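PDB 4GFC: spindle assembly abnormal protein 6 from Caenorhabditis elegans, which serves as the central scaffolding component of centrioles, forming homodimers whose assembly into a cartwheel ensures their ninefold symmetry, and is required for centrosome duplication. Local coordinates for residues E64-E69 with H139-D144; L100-T105 with S124-S129. The protein carries 1 engineered substitution. All blocks are in the same frame, centred on the assembly; numbering follows the deposited sequence.

Contact 1: residues E64-E69 with H139-D144; sequences EFLFSE and HAVRGD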
# COMPACT_ATOMS: atom_id res chain seq x y z
N GLU A 64 -3.95 -3.84 2.00
CA GLU A 64 -4.07 -4.18 0.58
C GLU A 64 -5.52 -4.17 0.11
O GLU A 64 -5.75 -4.08 -1.10
CB GLU A 64 -3.44 -5.55 0.29
CG GLU A 64 -2.81 -5.64 -1.10
CD GLU A 64 -1.72 -6.67 -1.26
OE1 GLU A 64 -1.35 -7.32 -0.25
OE2 GLU A 64 -1.16 -6.78 -2.37
N PHE A 65 -6.48 -4.20 1.08
CA PHE A 65 -7.92 -4.20 0.83
C PHE A 65 -8.36 -2.85 0.31
O PHE A 65 -8.43 -1.87 1.08
CB PHE A 65 -8.72 -4.59 2.07
CG PHE A 65 -10.18 -4.83 1.77
CD1 PHE A 65 -10.65 -6.12 1.50
CD2 PHE A 65 -11.10 -3.77 1.75
CE1 PHE A 65 -12.01 -6.34 1.27
CE2 PHE A 65 -12.46 -4.00 1.51
CZ PHE A 65 -12.90 -5.28 1.27
N LEU A 66 -8.65 -2.80 -1.01
CA LEU A 66 -9.06 -1.61 -1.74
C LEU A 66 -9.79 -2.02 -3.02
O LEU A 66 -9.16 -2.52 -3.96
CB LEU A 66 -7.82 -0.74 -2.07
CG LEU A 66 -8.03 0.70 -2.59
CD1 LEU A 66 -8.60 1.60 -1.50
CD2 LEU A 66 -6.70 1.29 -3.13
N PHE A 67 -11.12 -1.82 -3.04
CA PHE A 67 -11.99 -2.15 -4.17
C PHE A 67 -12.77 -0.93 -4.65
O PHE A 67 -13.17 -0.12 -3.82
CB PHE A 67 -12.96 -3.28 -3.79
CG PHE A 67 -12.28 -4.60 -3.54
CD1 PHE A 67 -12.10 -5.50 -4.57
CD2 PHE A 67 -11.76 -4.90 -2.30
CE1 PHE A 67 -11.45 -6.69 -4.34
CE2 PHE A 67 -11.09 -6.10 -2.08
CZ PHE A 67 -10.93 -6.98 -3.10
N SER A 68 -12.99 -0.81 -5.96
CA SER A 68 -13.69 0.29 -6.62
C SER A 68 -14.51 -0.14 -7.82
O SER A 68 -14.27 -1.22 -8.41
CB SER A 68 -12.69 1.30 -7.16
OG SER A 68 -12.06 2.02 -6.13
N GLU A 69 -15.38 0.77 -8.27
CA GLU A 69 -16.16 0.71 -9.49
C GLU A 69 -16.65 2.11 -9.83
O GLU A 69 -17.04 2.89 -8.94
CB GLU A 69 -17.32 -0.29 -9.43
CG GLU A 69 -17.95 -0.59 -10.79
CD GLU A 69 -17.05 -0.99 -11.95
OE1 GLU A 69 -16.80 -2.20 -12.10
OE2 GLU A 69 -16.64 -0.09 -12.72
N HIS A 139 -13.84 -3.84 -8.37
CA HIS A 139 -12.60 -4.51 -8.76
C HIS A 139 -11.46 -4.15 -7.81
O HIS A 139 -11.46 -3.04 -7.27
CB HIS A 139 -12.23 -4.18 -10.21
CG HIS A 139 -12.05 -2.72 -10.50
ND1 HIS A 139 -13.05 -1.96 -11.09
CD2 HIS A 139 -10.98 -1.91 -10.28
CE1 HIS A 139 -12.57 -0.73 -11.19
NE2 HIS A 139 -11.33 -0.65 -10.71
N ALA A 140 -10.49 -5.06 -7.61
CA ALA A 140 -9.32 -4.78 -6.75
C ALA A 140 -8.48 -3.61 -7.36
O ALA A 140 -8.16 -3.64 -8.56
CB ALA A 140 -8.46 -6.03 -6.55
N VAL A 141 -8.22 -2.57 -6.59
CA VAL A 141 -7.44 -1.43 -7.07
C VAL A 141 -5.95 -1.75 -7.02
O VAL A 141 -5.43 -2.10 -5.97
CB VAL A 141 -7.75 -0.16 -6.27
CG1 VAL A 141 -6.95 1.00 -6.77
CG2 VAL A 141 -9.22 0.17 -6.31
N ARG A 142 -5.26 -1.61 -8.15
CA ARG A 142 -3.82 -1.87 -8.20
C ARG A 142 -3.09 -0.59 -8.69
O ARG A 142 -3.67 0.51 -8.69
CB ARG A 142 -3.51 -3.08 -9.10
CG ARG A 142 -4.14 -4.42 -8.70
CD ARG A 142 -3.56 -5.05 -7.44
NE ARG A 142 -2.11 -5.19 -7.51
CZ ARG A 142 -1.35 -5.47 -6.46
NH1 ARG A 142 -1.90 -5.67 -5.26
NH2 ARG A 142 -0.04 -5.56 -6.59
N GLY A 143 -1.83 -0.74 -9.11
CA GLY A 143 -1.04 0.34 -9.65
C GLY A 143 -1.00 1.59 -8.82
O GLY A 143 -0.99 1.53 -7.59
N ASP A 144 -1.05 2.73 -9.49
CA ASP A 144 -0.93 4.07 -8.92
C ASP A 144 -1.93 4.40 -7.84
O ASP A 144 -1.55 5.06 -6.86
CB ASP A 144 -0.98 5.12 -10.02
CG ASP A 144 0.26 5.08 -10.91
OD1 ASP A 144 1.36 5.42 -10.42
OD2 ASP A 144 0.14 4.67 -12.09
O HOH W 1 -5.45 -4.15 -3.87
O HOH W 2 -15.13 -4.25 -11.64

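Contact 2: residues L100-T105 with S124-S129; sequences LLCKNT and SKTPGS. Engineered in segment 124-129: Gly128 (natural residue Ile). With EDO (1,2-ethanediol), chain F.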
# COMPACT_ATOMS: atom_id res chain seq x y z
N LEU A 100 -28.32 4.23 3.47
CA LEU A 100 -27.19 4.16 4.41
C LEU A 100 -27.47 4.91 5.74
O LEU A 100 -26.78 4.62 6.71
CB LEU A 100 -25.92 4.70 3.76
CG LEU A 100 -25.32 3.88 2.67
CD1 LEU A 100 -24.33 4.68 1.86
CD2 LEU A 100 -24.64 2.68 3.21
N LEU A 101 -28.44 5.88 5.79
CA LEU A 101 -28.83 6.61 7.02
C LEU A 101 -29.63 5.73 7.97
O LEU A 101 -29.58 5.94 9.19
CB LEU A 101 -29.71 7.88 6.75
CG LEU A 101 -29.15 9.12 6.05
CD1 LEU A 101 -29.84 10.31 6.54
CD2 LEU A 101 -27.58 9.26 6.13
N CYS A 102 -30.44 4.82 7.41
CA CYS A 102 -31.33 3.93 8.13
C CYS A 102 -30.56 2.82 8.86
O CYS A 102 -29.67 2.19 8.29
CB CYS A 102 -32.35 3.35 7.16
SG CYS A 102 -33.70 2.49 7.99
N LYS A 103 -30.93 2.61 10.13
CA LYS A 103 -30.34 1.59 11.02
C LYS A 103 -30.61 0.17 10.53
O LYS A 103 -29.79 -0.72 10.77
CB LYS A 103 -30.87 1.74 12.45
CG LYS A 103 -30.46 3.04 13.15
CD LYS A 103 -31.10 3.15 14.53
CE LYS A 103 -30.73 4.42 15.26
NZ LYS A 103 -31.24 4.40 16.66
N ASN A 104 -31.74 -0.04 9.83
CA ASN A 104 -32.18 -1.32 9.26
C ASN A 104 -31.46 -1.71 7.97
O ASN A 104 -31.81 -2.72 7.38
CB ASN A 104 -33.68 -1.26 8.96
CG ASN A 104 -34.57 -1.23 10.17
OD1 ASN A 104 -34.19 -1.64 11.27
ND2 ASN A 104 -35.79 -0.77 9.97
N THR A 105 -30.51 -0.89 7.50
CA THR A 105 -29.77 -1.12 6.26
C THR A 105 -28.55 -2.00 6.55
O THR A 105 -27.82 -1.76 7.50
CB THR A 105 -29.44 0.23 5.60
OG1 THR A 105 -30.63 0.71 4.98
CG2 THR A 105 -28.32 0.17 4.58
N SER A 124 -31.89 -3.57 2.65
CA SER A 124 -32.79 -2.88 3.58
C SER A 124 -33.69 -3.91 4.31
O SER A 124 -34.44 -4.64 3.66
CB SER A 124 -33.65 -1.84 2.84
OG SER A 124 -34.67 -1.29 3.67
N LYS A 125 -33.62 -3.94 5.65
CA LYS A 125 -34.40 -4.84 6.51
C LYS A 125 -35.76 -4.22 6.98
O LYS A 125 -36.51 -4.85 7.73
CB LYS A 125 -33.56 -5.28 7.72
CG LYS A 125 -32.31 -6.06 7.38
CD LYS A 125 -32.66 -7.42 6.77
CE LYS A 125 -31.47 -8.31 6.59
NZ LYS A 125 -30.94 -8.83 7.88
N THR A 126 -36.08 -2.98 6.51
CA THR A 126 -37.33 -2.27 6.76
C THR A 126 -38.47 -3.05 6.12
O THR A 126 -38.34 -3.46 4.96
CB THR A 126 -37.23 -0.87 6.21
OG1 THR A 126 -36.14 -0.20 6.85
CG2 THR A 126 -38.50 -0.10 6.42
N PRO A 127 -39.57 -3.33 6.85
CA PRO A 127 -40.63 -4.16 6.24
C PRO A 127 -41.34 -3.41 5.14
O PRO A 127 -41.62 -2.23 5.29
CB PRO A 127 -41.56 -4.45 7.42
CG PRO A 127 -40.80 -4.03 8.66
CD PRO A 127 -39.93 -2.93 8.22
N GLY A 128 -41.57 -4.09 4.03
CA GLY A 128 -42.24 -3.51 2.87
C GLY A 128 -41.30 -3.21 1.72
O GLY A 128 -41.74 -2.99 0.59
N SER A 129 -39.98 -3.20 2.02
CA SER A 129 -38.93 -2.95 1.06
C SER A 129 -38.79 -4.09 0.08
O SER A 129 -39.22 -5.19 0.39
CB SER A 129 -37.62 -2.76 1.80
OG SER A 129 -36.57 -2.54 0.86
C1 EDO F . -25.72 1.86 7.94
O1 EDO F . -27.00 1.79 8.57
C2 EDO F . -25.44 0.55 7.18
O2 EDO F . -24.10 0.15 7.42

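Contact 1: residues E64-E69 with H139-D144
Arg142 and Glu64 form a salt bridge at the edge of the guanidinium: NH1 of Arg142 donates, nearly in the plane of its group, to the anti lone pair of Glu64 OE2, 3.2 Å away. The second terminal nitrogen, NH2, pairs with Asp144 of the second subunit, so one arginine links the corner at Glu64 to that subunit. Backbone bonds hold the middle: Ser68 and His139 make a hydrogen-bonded antiparallel pair, with His139 N 2.7 Å from Ser68 O, and Val141 N extends the ladder to Leu66 O at 2.8 Å. Beyond it, a water donates to both Glu64 O and Val141 O. The chi1 of His139 (58°) puts CG between the backbone N and the carbonyl carbon, and one face of the imidazole lies over Ser68 O, which is offset toward the ring's rim. At the ring's edge, a second water joins ND1 to Glu69 OE1. An alanine here removes the imidazole, and would probably leave the water on Glu69 OE1 without its ND1 partner and open a gap over Ser68 O. Apolar packing flanks the ladder: Leu66 CD2 meets Val141 CB at 3.6 Å, while Phe67 CE1 lies 3.8 Å from Ala140 CB. Charged and water-bridged pairs thus border a bonded strand pair, and the chemistry implies a junction where strand 62-71 holds the residues that lead into helix 143-163.

Contact 2: residues L100-T105 with S124-S129
Asn104 overlaps Thr126 with both its CB and its amide, the two side chains crossing at about a right angle. CB comes within 3.4 Å of Thr126 OG1, and ND2 donates a hydrogen bond to the same hydroxyl oxygen at 3.2 Å. That oxygen lies almost in the amide plane of Asn104, and the N-H...O angle of 161° makes the bond fairly straight. CG of Asn104, anti to the carbonyl carbon (chi1 -70°), carries the amide on the side of Thr126. Cys102 approaches the same hydroxyl from a different direction, its SG 3.8 Å from Thr126 OG1. The main chain of Asn104 also takes part: its O accepts from Lys125 N at 2.8 Å, and the first carbons of the lysine side chain pass close to that oxygen, before its amino group forms a salt bridge with Glu106. Next along, Thr105 and Ser124 form a non-hydrogen-bonded antiparallel pair. Each segment is bent by a turn: type I from Cys102 to Thr105, closed by Thr105 N to Cys102 O, and type II from Thr126 to Ser129, which contains the engineered Gly128. A 1,2-ethanediol, probably from the crystallisation liquor, donates from O1 to Cys102 O. This is the open end of a beta hairpin, strands 105-111 and 117-124, where the connection from helix 92-101 meets the loop leading to strand 132-140 in the SAS-6 head domain.

Contacts 1 and 2 lie on opposite sides of the chain's centre, their centres 28 Å apart and their nearest atoms about 13 Å apart, so they do not touch. Along the chain, contact 2 is nested inside the loop that contact 1 closes. Strand 132-140 connects them: it follows the loop of 124-129 and ends at His139 and Ala140, against strand 62-71. Contact 1 lies where the chain passes from the head into helix 143-163, beside the second subunit, whereas contact 2 fastens turns at the far surface. An imidazole, probably from the crystallisation liquor, lies about 3 Å from the side chain of His139, and another lies about 3 Å from that of Ser124.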